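Local coordinates for protein phosphoserine aminotransferase (Bacillus alcalophilus, PDB 1W23) that transfers an amino group reversibly between phosphoserine and 2-oxoglutarate with the help of pyridoxal 5'-phosphate, the second step of L-serine biosynthesis from 3-phosphoglycerate, at residues L14-E25 against Y245-W253; T156-I164 against D176-F187. All coordinates share one frame; numbering follows the deposited sequence. Where two conformers were deposited one is given.

Contact 1. Residues L14-E25 against Y245-W253; sequences LPKPALERAQKE and YMLRNVLDW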
loop_
_atom_site.group_PDB
_atom_site.type_symbol
_atom_site.label_atom_id
_atom_site.label_comp_id
_atom_site.label_asym_id
_atom_site.label_seq_id
_atom_site.Cartn_x
_atom_site.Cartn_y
_atom_site.Cartn_z
ATOM N N LEU A 14 -16.167 -4.679 -7.062
ATOM C CA LEU A 14 -16.315 -3.225 -6.924
ATOM C C LEU A 14 -17.565 -2.774 -7.659
ATOM O O LEU A 14 -18.027 -3.484 -8.577
ATOM C CB LEU A 14 -15.036 -2.521 -7.387
ATOM C CG LEU A 14 -13.794 -2.783 -6.522
ATOM C CD1 LEU A 14 -12.515 -2.322 -7.206
ATOM C CD2 LEU A 14 -13.862 -2.063 -5.188
ATOM N N PRO A 15 -18.126 -1.632 -7.297
ATOM C CA PRO A 15 -19.265 -1.130 -8.061
ATOM C C PRO A 15 -18.789 -0.731 -9.444
ATOM O O PRO A 15 -17.856 0.045 -9.596
ATOM C CB PRO A 15 -19.786 0.013 -7.240
ATOM C CG PRO A 15 -18.673 0.402 -6.312
ATOM C CD PRO A 15 -17.747 -0.734 -6.199
ATOM N N LYS A 16 -19.452 -1.256 -10.478
ATOM C CA LYS A 16 -19.011 -0.950 -11.857
ATOM C C LYS A 16 -18.895 0.568 -12.117
ATOM O O LYS A 16 -17.937 0.941 -12.768
ATOM C CB LYS A 16 -19.939 -1.614 -12.848
ATOM C CG LYS A 16 -19.445 -1.564 -14.266
ATOM C CD LYS A 16 -18.254 -2.474 -14.505
ATOM C CE LYS A 16 -18.734 -3.912 -14.636
ATOM N NZ LYS A 16 -17.641 -4.834 -15.079
ATOM N N PRO A 17 -19.784 1.432 -11.634
ATOM C CA PRO A 17 -19.598 2.863 -11.959
ATOM C C PRO A 17 -18.279 3.404 -11.463
ATOM O O PRO A 17 -17.725 4.322 -12.095
ATOM C CB PRO A 17 -20.786 3.563 -11.306
ATOM C CG PRO A 17 -21.733 2.502 -11.012
ATOM C CD PRO A 17 -21.088 1.179 -10.981
ATOM N N ALA A 18 -17.746 2.909 -10.346
ATOM C CA ALA A 18 -16.469 3.420 -9.823
ATOM C C ALA A 18 -15.321 3.039 -10.774
ATOM O O ALA A 18 -14.373 3.805 -10.980
ATOM C CB ALA A 18 -16.234 2.894 -8.427
ATOM N N LEU A 19 -15.394 1.817 -11.312
ATOM C CA LEU A 19 -14.407 1.324 -12.268
ATOM C C LEU A 19 -14.554 2.018 -13.608
ATOM O O LEU A 19 -13.525 2.329 -14.247
ATOM C CB LEU A 19 -14.497 -0.206 -12.421
ATOM C CG LEU A 19 -13.916 -1.011 -11.244
ATOM C CD1 LEU A 19 -14.419 -2.451 -11.340
ATOM C CD2 LEU A 19 -12.414 -0.963 -11.248
ATOM N N GLU A 20 -15.767 2.205 -14.105
ATOM C CA GLU A 20 -15.970 2.891 -15.373
ATOM C C GLU A 20 -15.478 4.318 -15.311
ATOM O O GLU A 20 -14.864 4.798 -16.252
ATOM C CB GLU A 20 -17.435 2.815 -15.768
ATOM C CG GLU A 20 -17.911 1.436 -16.190
ATOM C CD GLU A 20 -19.384 1.196 -16.253
ATOM O OE1 GLU A 20 -20.123 1.871 -15.518
ATOM O OE2 GLU A 20 -19.839 0.289 -16.978
ATOM N N ARG A 21 -15.730 4.999 -14.196
ATOM C CA ARG A 21 -15.203 6.354 -13.970
ATOM C C ARG A 21 -13.677 6.354 -14.013
ATOM O O ARG A 21 -13.063 7.165 -14.683
ATOM C CB ARG A 21 -15.748 6.873 -12.628
ATOM C CG ARG A 21 -15.286 8.238 -12.200
ATOM C CD ARG A 21 -15.927 8.617 -10.875
ATOM N NE ARG A 21 -15.554 9.956 -10.466
ATOM C CZ ARG A 21 -15.900 10.463 -9.271
ATOM N NH1 ARG A 21 -16.595 9.725 -8.374
ATOM N NH2 ARG A 21 -15.558 11.717 -8.971
ATOM N N ALA A 22 -13.090 5.401 -13.278
ATOM C CA ALA A 22 -11.625 5.339 -13.258
ATOM C C ALA A 22 -11.063 5.067 -14.654
ATOM O O ALA A 22 -10.031 5.632 -15.057
ATOM C CB ALA A 22 -11.194 4.228 -12.300
ATOM N N GLN A 23 -11.689 4.164 -15.410
ATOM C CA GLN A 23 -11.236 3.843 -16.757
ATOM C C GLN A 23 -11.252 5.103 -17.642
ATOM O O GLN A 23 -10.295 5.380 -18.353
ATOM C CB GLN A 23 -12.102 2.758 -17.362
ATOM C CG GLN A 23 -11.635 2.303 -18.739
ATOM C CD GLN A 23 -12.560 1.277 -19.336
ATOM O OE1 GLN A 23 -13.805 1.423 -19.323
ATOM N NE2 GLN A 23 -12.022 0.198 -19.863
ATOM N N LYS A 24 -12.380 5.820 -17.622
ATOM C CA LYS A 24 -12.548 6.951 -18.518
ATOM C C LYS A 24 -11.475 7.992 -18.311
ATOM O O LYS A 24 -10.985 8.564 -19.297
ATOM C CB LYS A 24 -13.954 7.560 -18.320
ATOM C CG LYS A 24 -14.294 8.652 -19.317
ATOM C CD LYS A 24 -15.727 9.175 -18.973
ATOM C CE LYS A 24 -16.206 10.243 -19.966
ATOM N NZ LYS A 24 -17.704 10.452 -19.840
ATOM N N GLU A 25 -11.090 8.250 -17.080
ATOM C CA GLU A 25 -10.143 9.316 -16.760
ATOM C C GLU A 25 -8.745 8.794 -16.389
ATOM O O GLU A 25 -7.946 9.559 -15.832
ATOM C CB GLU A 25 -10.714 10.292 -15.704
ATOM C CG GLU A 25 -10.913 9.716 -14.298
ATOM C CD GLU A 25 -11.841 10.521 -13.397
ATOM O OE1 GLU A 25 -11.930 10.207 -12.211
ATOM O OE2 GLU A 25 -12.492 11.487 -13.822
ATOM N N TYR A 245 -7.924 7.188 -4.330
ATOM C CA TYR A 245 -8.822 7.673 -5.387
ATOM C C TYR A 245 -9.915 6.659 -5.641
ATOM O O TYR A 245 -11.114 7.034 -5.752
ATOM C CB TYR A 245 -7.945 7.908 -6.650
ATOM C CG TYR A 245 -8.751 7.952 -7.910
ATOM C CD1 TYR A 245 -9.411 9.103 -8.338
ATOM C CD2 TYR A 245 -8.885 6.827 -8.722
ATOM C CE1 TYR A 245 -10.146 9.114 -9.509
ATOM C CE2 TYR A 245 -9.636 6.833 -9.857
ATOM C CZ TYR A 245 -10.273 8.005 -10.253
ATOM O OH TYR A 245 -11.032 7.952 -11.401
ATOM N N MET A 246 -9.600 5.362 -5.735
ATOM C CA MET A 246 -10.656 4.365 -5.960
ATOM C C MET A 246 -11.603 4.304 -4.780
ATOM O O MET A 246 -12.828 4.137 -4.975
ATOM C CB MET A 246 -10.039 2.995 -6.251
ATOM C CG MET A 246 -9.439 2.879 -7.623
ATOM S SD MET A 246 -10.578 3.095 -8.974
ATOM C CE MET A 246 -11.864 1.946 -8.615
ATOM N N LEU A 247 -11.104 4.388 -3.542
ATOM C CA LEU A 247 -11.919 4.475 -2.359
ATOM C C LEU A 247 -12.900 5.659 -2.477
ATOM O O LEU A 247 -14.106 5.501 -2.224
ATOM C CB LEU A 247 -11.015 4.617 -1.125
ATOM C CG LEU A 247 -11.693 4.986 0.206
ATOM C CD1 LEU A 247 -12.613 3.996 0.727
ATOM C CD2 LEU A 247 -10.589 5.357 1.208
ATOM N N ARG A 248 -12.411 6.839 -2.867
ATOM C CA ARG A 248 -13.287 7.968 -3.081
ATOM C C ARG A 248 -14.396 7.585 -4.049
ATOM O O ARG A 248 -15.583 7.873 -3.804
ATOM C CB ARG A 248 -12.427 9.165 -3.550
ATOM C CG ARG A 248 -13.153 10.521 -3.584
ATOM C CD ARG A 248 -14.196 10.722 -4.704
ATOM N NE ARG A 248 -13.613 10.440 -6.040
ATOM C CZ ARG A 248 -13.014 11.353 -6.762
ATOM N NH1 ARG A 248 -12.930 12.630 -6.388
ATOM N NH2 ARG A 248 -12.454 10.984 -7.939
ATOM N N ASN A 249 -14.029 7.010 -5.208
ATOM C CA ASN A 249 -15.047 6.643 -6.197
ATOM C C ASN A 249 -16.067 5.671 -5.628
ATOM O O ASN A 249 -17.294 5.816 -5.924
ATOM C CB ASN A 249 -14.392 6.037 -7.430
ATOM C CG ASN A 249 -13.652 7.013 -8.297
ATOM O OD1 ASN A 249 -13.486 8.199 -7.972
ATOM N ND2 ASN A 249 -13.263 6.510 -9.482
ATOM N N VAL A 250 -15.669 4.690 -4.855
ATOM C CA VAL A 250 -16.623 3.741 -4.238
ATOM C C VAL A 250 -17.528 4.453 -3.268
ATOM O O VAL A 250 -18.745 4.227 -3.251
ATOM C CB VAL A 250 -15.857 2.571 -3.588
ATOM C CG1 VAL A 250 -16.837 1.708 -2.777
ATOM C CG2 VAL A 250 -15.167 1.739 -4.649
ATOM N N LEU A 251 -16.971 5.339 -2.438
ATOM C CA LEU A 251 -17.798 6.078 -1.478
ATOM C C LEU A 251 -18.821 6.968 -2.199
ATOM O O LEU A 251 -19.960 7.115 -1.733
ATOM C CB LEU A 251 -16.924 6.921 -0.548
ATOM C CG LEU A 251 -15.953 6.154 0.346
ATOM C CD1 LEU A 251 -14.964 7.126 0.975
ATOM C CD2 LEU A 251 -16.727 5.420 1.416
ATOM N N ASP A 252 -18.452 7.568 -3.307
ATOM C CA ASP A 252 -19.418 8.366 -4.106
ATOM C C ASP A 252 -20.575 7.467 -4.543
ATOM O O ASP A 252 -21.736 7.922 -4.509
ATOM C CB ASP A 252 -18.756 8.993 -5.321
ATOM C CG ASP A 252 -18.296 10.424 -5.179
ATOM O OD1 ASP A 252 -18.960 11.182 -4.440
ATOM O OD2 ASP A 252 -17.292 10.766 -5.831
ATOM N N TRP A 253 -20.311 6.252 -4.942
ATOM C CA TRP A 253 -21.377 5.310 -5.337
ATOM C C TRP A 253 -22.237 4.944 -4.143
ATOM O O TRP A 253 -23.486 4.935 -4.256
ATOM C CB TRP A 253 -20.724 4.076 -5.991
ATOM C CG TRP A 253 -21.674 2.967 -6.198
ATOM C CD1 TRP A 253 -22.547 2.814 -7.234
ATOM C CD2 TRP A 253 -21.856 1.827 -5.346
ATOM N NE1 TRP A 253 -23.274 1.652 -7.092
ATOM C CE2 TRP A 253 -22.862 1.020 -5.931
ATOM C CE3 TRP A 253 -21.292 1.361 -4.162
ATOM C CZ2 TRP A 253 -23.305 -0.181 -5.383
ATOM C CZ3 TRP A 253 -21.721 0.179 -3.607
ATOM C CH2 TRP A 253 -22.717 -0.577 -4.217
HETATM O O HOH W 1 -17.516 6.889 -8.502
HETATM O O HOH W 2 -16.472 13.158 -6.604
HETATM O O HOH W 3 -8.638 7.081 -13.062
#

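Contact 2. Residues T156-I164 against D176-F187; sequences TQYQNFPEI and DILSRPLKVNQF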
loop_
_atom_site.group_PDB
_atom_site.type_symbol
_atom_site.label_atom_id
_atom_site.label_comp_id
_atom_site.label_asym_id
_atom_site.label_seq_id
_atom_site.Cartn_x
_atom_site.Cartn_y
_atom_site.Cartn_z
ATOM N N THR A 156 -19.917 -15.104 10.796
ATOM C CA THR A 156 -20.679 -14.565 11.914
ATOM C C THR A 156 -20.416 -13.065 12.051
ATOM O O THR A 156 -19.381 -12.564 11.586
ATOM C CB THR A 156 -20.314 -15.273 13.238
ATOM O OG1 THR A 156 -18.938 -14.979 13.475
ATOM C CG2 THR A 156 -20.556 -16.763 13.199
ATOM N N GLN A 157 -21.348 -12.360 12.701
ATOM C CA GLN A 157 -21.271 -10.906 12.761
ATOM C C GLN A 157 -21.992 -10.387 13.989
ATOM O O GLN A 157 -23.084 -10.870 14.339
ATOM C CB GLN A 157 -21.946 -10.343 11.485
ATOM C CG GLN A 157 -21.923 -8.864 11.296
ATOM C CD GLN A 157 -22.607 -8.427 10.024
ATOM O OE1 GLN A 157 -23.499 -9.127 9.495
ATOM N NE2 GLN A 157 -22.202 -7.250 9.479
ATOM N N TYR A 158 -21.408 -9.380 14.616
ATOM C CA TYR A 158 -22.065 -8.629 15.682
ATOM C C TYR A 158 -23.338 -7.976 15.161
ATOM O O TYR A 158 -23.323 -7.292 14.133
ATOM C CB TYR A 158 -21.139 -7.566 16.244
ATOM C CG TYR A 158 -20.068 -8.062 17.205
ATOM C CD1 TYR A 158 -18.984 -8.814 16.766
ATOM C CD2 TYR A 158 -20.118 -7.742 18.560
ATOM C CE1 TYR A 158 -17.998 -9.249 17.647
ATOM C CE2 TYR A 158 -19.149 -8.169 19.426
ATOM C CZ TYR A 158 -18.087 -8.924 18.989
ATOM O OH TYR A 158 -17.130 -9.344 19.896
ATOM N N GLN A 159 -24.438 -8.125 15.919
ATOM C CA GLN A 159 -25.700 -7.460 15.588
ATOM C C GLN A 159 -25.728 -6.055 16.123
ATOM O O GLN A 159 -26.501 -5.244 15.575
ATOM C CB GLN A 159 -26.892 -8.235 16.195
ATOM C CG GLN A 159 -26.906 -9.660 15.677
ATOM C CD GLN A 159 -26.896 -9.690 14.159
ATOM O OE1 GLN A 159 -27.891 -9.194 13.569
ATOM N NE2 GLN A 159 -25.823 -10.184 13.542
ATOM N N ASN A 160 -25.003 -5.789 17.153
ATOM C CA ASN A 160 -24.901 -4.493 17.847
ATOM C C ASN A 160 -23.622 -4.591 18.663
ATOM O O ASN A 160 -22.936 -5.647 18.607
ATOM C CB ASN A 160 -26.149 -4.185 18.664
ATOM C CG ASN A 160 -26.563 -5.412 19.443
ATOM O OD1 ASN A 160 -25.741 -5.926 20.200
ATOM N ND2 ASN A 160 -27.790 -5.876 19.252
ATOM N N PHE A 161 -23.254 -3.538 19.338
ATOM C CA PHE A 161 -21.936 -3.431 19.948
ATOM C C PHE A 161 -22.077 -3.109 21.401
ATOM O O PHE A 161 -22.970 -2.381 21.826
ATOM C CB PHE A 161 -21.115 -2.349 19.231
ATOM C CG PHE A 161 -20.855 -2.749 17.791
ATOM C CD1 PHE A 161 -21.462 -2.108 16.752
ATOM C CD2 PHE A 161 -19.995 -3.799 17.507
ATOM C CE1 PHE A 161 -21.224 -2.528 15.441
ATOM C CE2 PHE A 161 -19.749 -4.199 16.194
ATOM C CZ PHE A 161 -20.339 -3.538 15.143
ATOM N N PRO A 162 -21.147 -3.610 22.204
ATOM C CA PRO A 162 -21.276 -3.353 23.645
ATOM C C PRO A 162 -20.937 -1.944 24.036
ATOM O O PRO A 162 -20.140 -1.256 23.389
ATOM C CB PRO A 162 -20.248 -4.353 24.157
ATOM C CG PRO A 162 -19.186 -4.442 23.118
ATOM C CD PRO A 162 -19.961 -4.380 21.816
ATOM N N GLU A 163 -21.553 -1.479 25.123
ATOM C CA GLU A 163 -21.277 -0.220 25.775
ATOM C C GLU A 163 -20.188 -0.488 26.795
ATOM O O GLU A 163 -20.435 -1.132 27.813
ATOM C CB GLU A 163 -22.522 0.265 26.531
ATOM C CG GLU A 163 -22.339 1.649 27.117
ATOM C CD GLU A 163 -23.598 2.496 27.195
ATOM O OE1 GLU A 163 -23.607 3.320 28.142
ATOM O OE2 GLU A 163 -24.510 2.362 26.345
ATOM N N ILE A 164 -19.016 0.045 26.507
ATOM C CA ILE A 164 -17.728 -0.124 27.204
ATOM C C ILE A 164 -17.349 1.242 27.728
ATOM O O ILE A 164 -17.355 2.156 26.880
ATOM C CB ILE A 164 -16.720 -0.750 26.201
ATOM C CG1 ILE A 164 -17.306 -2.108 25.709
ATOM C CG2 ILE A 164 -15.296 -1.013 26.566
ATOM C CD1 ILE A 164 -17.516 -3.096 26.832
ATOM N N ASP A 176 -17.059 -5.704 7.231
ATOM C CA ASP A 176 -18.404 -5.136 7.236
ATOM C C ASP A 176 -18.458 -3.631 7.403
ATOM O O ASP A 176 -19.575 -3.082 7.478
ATOM C CB ASP A 176 -19.338 -5.807 8.252
ATOM C CG ASP A 176 -19.067 -5.450 9.713
ATOM O OD1 ASP A 176 -18.034 -4.761 9.951
ATOM O OD2 ASP A 176 -19.880 -5.881 10.569
ATOM N N ILE A 177 -17.359 -2.911 7.343
ATOM C CA ILE A 177 -17.449 -1.437 7.480
ATOM C C ILE A 177 -18.316 -0.851 6.357
ATOM O O ILE A 177 -18.203 -1.190 5.199
ATOM C CB ILE A 177 -16.049 -0.810 7.463
ATOM C CG1 ILE A 177 -16.092 0.663 7.821
ATOM C CG2 ILE A 177 -15.293 -1.104 6.154
ATOM C CD1 ILE A 177 -14.754 1.295 8.161
ATOM N N LEU A 178 -19.174 0.076 6.759
ATOM C CA LEU A 178 -20.045 0.804 5.804
ATOM C C LEU A 178 -20.924 -0.109 4.981
ATOM O O LEU A 178 -21.315 0.178 3.865
ATOM C CB LEU A 178 -19.242 1.794 4.955
ATOM C CG LEU A 178 -19.981 2.883 4.219
ATOM C CD1 LEU A 178 -21.196 3.440 4.888
ATOM C CD2 LEU A 178 -18.991 3.998 3.819
ATOM N N SER A 179 -21.379 -1.194 5.661
ATOM C CA SER A 179 -22.453 -2.044 5.145
ATOM C C SER A 179 -23.815 -1.745 5.784
ATOM O O SER A 179 -24.805 -2.364 5.409
ATOM C CB SER A 179 -22.114 -3.511 5.374
ATOM O OG SER A 179 -22.016 -3.818 6.751
ATOM N N ARG A 180 -23.803 -0.828 6.731
ATOM C CA ARG A 180 -24.948 -0.479 7.574
ATOM C C ARG A 180 -24.587 0.748 8.366
ATOM O O ARG A 180 -23.411 1.080 8.512
ATOM C CB ARG A 180 -25.326 -1.654 8.494
ATOM C CG ARG A 180 -24.155 -2.182 9.310
ATOM C CD ARG A 180 -24.529 -3.466 10.043
ATOM N NE ARG A 180 -23.321 -3.939 10.758
ATOM C CZ ARG A 180 -23.345 -4.880 11.707
ATOM N NH1 ARG A 180 -24.475 -5.517 12.059
ATOM N NH2 ARG A 180 -22.201 -5.201 12.349
ATOM N N PRO A 181 -25.580 1.415 8.964
ATOM C CA PRO A 181 -25.240 2.528 9.868
ATOM C C PRO A 181 -24.431 2.054 11.065
ATOM O O PRO A 181 -24.556 0.911 11.500
ATOM C CB PRO A 181 -26.622 3.081 10.281
ATOM C CG PRO A 181 -27.529 2.670 9.148
ATOM C CD PRO A 181 -27.025 1.255 8.816
ATOM N N LEU A 182 -23.655 2.975 11.617
ATOM C CA LEU A 182 -22.798 2.723 12.760
ATOM C C LEU A 182 -22.821 3.910 13.701
ATOM O O LEU A 182 -22.668 5.009 13.209
ATOM C CB LEU A 182 -21.408 2.483 12.171
ATOM C CG LEU A 182 -20.266 2.114 13.073
ATOM C CD1 LEU A 182 -20.502 0.846 13.838
ATOM C CD2 LEU A 182 -18.964 1.943 12.256
ATOM N N LYS A 183 -22.843 3.678 14.986
ATOM C CA LYS A 183 -22.656 4.681 16.041
ATOM C C LYS A 183 -21.163 4.726 16.377
ATOM O O LYS A 183 -20.698 3.962 17.242
ATOM C CB LYS A 183 -23.443 4.323 17.295
ATOM C CG LYS A 183 -23.335 5.226 18.515
ATOM C CD LYS A 183 -24.398 4.952 19.613
ATOM C CE LYS A 183 -23.987 5.118 21.062
ATOM N NZ LYS A 183 -24.655 4.169 21.999
ATOM N N VAL A 184 -20.431 5.575 15.644
ATOM C CA VAL A 184 -18.968 5.630 15.757
ATOM C C VAL A 184 -18.543 5.977 17.181
ATOM O O VAL A 184 -17.495 5.507 17.627
ATOM C CB VAL A 184 -18.436 6.567 14.679
ATOM C CG1 VAL A 184 -16.985 6.912 14.890
ATOM C CG2 VAL A 184 -18.650 5.978 13.293
ATOM N N ASN A 185 -19.360 6.811 17.881
ATOM C CA ASN A 185 -18.931 7.205 19.217
ATOM C C ASN A 185 -18.916 6.073 20.225
ATOM O O ASN A 185 -18.451 6.296 21.355
ATOM C CB ASN A 185 -19.729 8.414 19.644
ATOM C CG ASN A 185 -21.125 8.145 19.994
ATOM O OD1 ASN A 185 -21.582 7.022 20.117
ATOM N ND2 ASN A 185 -21.744 9.312 20.161
ATOM N N GLN A 186 -19.359 4.855 19.887
ATOM C CA GLN A 186 -19.133 3.716 20.779
ATOM C C GLN A 186 -17.679 3.297 20.810
ATOM O O GLN A 186 -17.295 2.470 21.693
ATOM C CB GLN A 186 -20.005 2.516 20.332
ATOM C CG GLN A 186 -21.491 2.679 20.496
ATOM C CD GLN A 186 -22.311 1.395 20.300
ATOM O OE1 GLN A 186 -22.597 0.939 19.208
ATOM N NE2 GLN A 186 -22.682 0.750 21.403
ATOM N N PHE A 187 -16.851 3.740 19.857
ATOM C CA PHE A 187 -15.512 3.220 19.632
ATOM C C PHE A 187 -14.436 4.260 19.878
ATOM O O PHE A 187 -14.601 5.436 19.530
ATOM C CB PHE A 187 -15.381 2.766 18.164
ATOM C CG PHE A 187 -16.357 1.625 17.860
ATOM C CD1 PHE A 187 -17.642 1.883 17.401
ATOM C CD2 PHE A 187 -16.008 0.302 18.046
ATOM C CE1 PHE A 187 -18.532 0.837 17.166
ATOM C CE2 PHE A 187 -16.880 -0.720 17.844
ATOM C CZ PHE A 187 -18.159 -0.472 17.401
HETATM O O HOH W 4 -23.588 -6.040 7.204
HETATM O O HOH W 5 -24.626 -0.964 18.910
HETATM O O HOH W 6 -18.789 1.173 23.719
#

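Contact 1. Residues L14-E25 against Y245-W253
Arg21 leaves helix 16-24 with CG anti to the backbone N (chi1 178°) and stays extended to NE, carrying its guanidinium past the amide of Asn249 to Asp252. Arg248 is folded at chi2 and chi3, which lays its guanidinium flat on that of Arg21, the two centres 3.9 Å apart. Arg21 NH1 donates in its own plane to Asp252 OD2, 2.8 Å away and almost straight (177°). Two waters lie at the edge of the Arg21 guanidinium, bridging NH2 to Asp252 OD2 and NH1 to Asn249 O.

Asn249 OD1 takes NE and NH2 of Arg248 side-on, each at 3.0 Å, and its ND2 gives a bond of 3.3 Å to a lone pair of Ala18 O. A leucine here would probably leave NE and NH2 of Arg248 without their acceptor and Ala18 O without its side-chain donor, so the guanidinium would be held less firmly against Arg21. Tyr245 OH donates to the anti lone pair of Glu25 OE1 at 2.6 Å.

Apolar contacts fill the rest of the interface: Ala22 CB touches Met246 SD, Val250 CG2 meets Pro15 CD and Leu14 CD2, and Pro15 CB sits over the face of Trp253, a CH-pi contact 3.5 Å from the five-membered ring centroid. Helix 16-24 packs on helix 241-256 with short-segment axes 8.6 Å apart and directions at 134°, and Ala18 lies against Asn249 at the nearest CA pair. Leu14 and Met246 also pack on Met37 of the second subunit. Arg21 thus pairs with Asp252, Arg248 with Asn249 OD1 and, through NH1, Gln52 of helix 44-61, and the stack joins the two; their NH2 atoms, 3.4 Å apart, are like charges probably tolerated because Asp252 and, more distantly, Glu25 lie close by.

Contact 2. Residues T156-I164 against D176-F187
Asp176 meets Gln157 through OD2, whose anti lone pair takes a nearly straight bond from NE2, 2.9 Å long and in the amide plane. With CG anti to the backbone N (chi1 -177°) and the chain extended beyond it, Gln157 brings its amide to the carboxylate at full stretch. The other carboxylate oxygen, OD1, is bonded to Ser149. A type II turn follows from Asp176 to Ser179, closed by Ser179 N and OG, which both donate to Asp176 O; a water links Ser179 OG to Gln157 NE2.

Arg180 comes next, with CG set between its backbone N and carbonyl carbon (chi1 53°) and the chain straight from there to NE. The guanidinium meets Tyr158 O end-on, NH1 and NH2 both 3.0 Å from that single oxygen, which lies in the guanidinium plane. NH2 also forms a salt bridge with Asp176 OD2, 3.0 Å away, and the amide nitrogen of Gln157 lies over the centre of one face.

This loop joins strands 169-172 and 189-193, parallel neighbours in the seven-stranded mixed sheet of order 1-7-6-5-4-2-3 that lies at the core of the large domain of fold type I aminotransferases. The side chain of Asp176 is about 7 Å from that of Asp172, which binds the cofactor.

Leu182 CD1 touches Phe161 CE1 at 3.8 Å. Beyond it, Gln186 NE2 donates to Phe161 O over 3.2 Å, approaching from well above the carbonyl plane, while its OE1 lies at the edge of the Phe161 ring and reaches Phe161 N through a water. Phe187 then turns its edge to the face of Phe161 in a T-shaped pair, centroids 5.1 Å apart and planes at 76°, with CZ reaching CG of Phe161 at 3.6 Å.

Contact 1 packs two helices far apart in sequence and is largely buried, partly against the second subunit; contact 2 joins mostly loop segments close in sequence, touches no other chain, and is only partly buried although it lies nearer the centre of the chain. Their centres are 26 Å apart, yet Leu251 CD2 and Leu178 CD2 meet at 3.6 Å, and both leucines pack on helix 44-61, which borders the two sites. Each uses arginine, but differently: contact 1 stacks a pair beside a carboxylate and an asparagine amide, whereas contact 2 spends one on a backbone carbonyl and a carboxylate. Aromatic packing is CH-pi with proline in contact 1, ring on ring in contact 2.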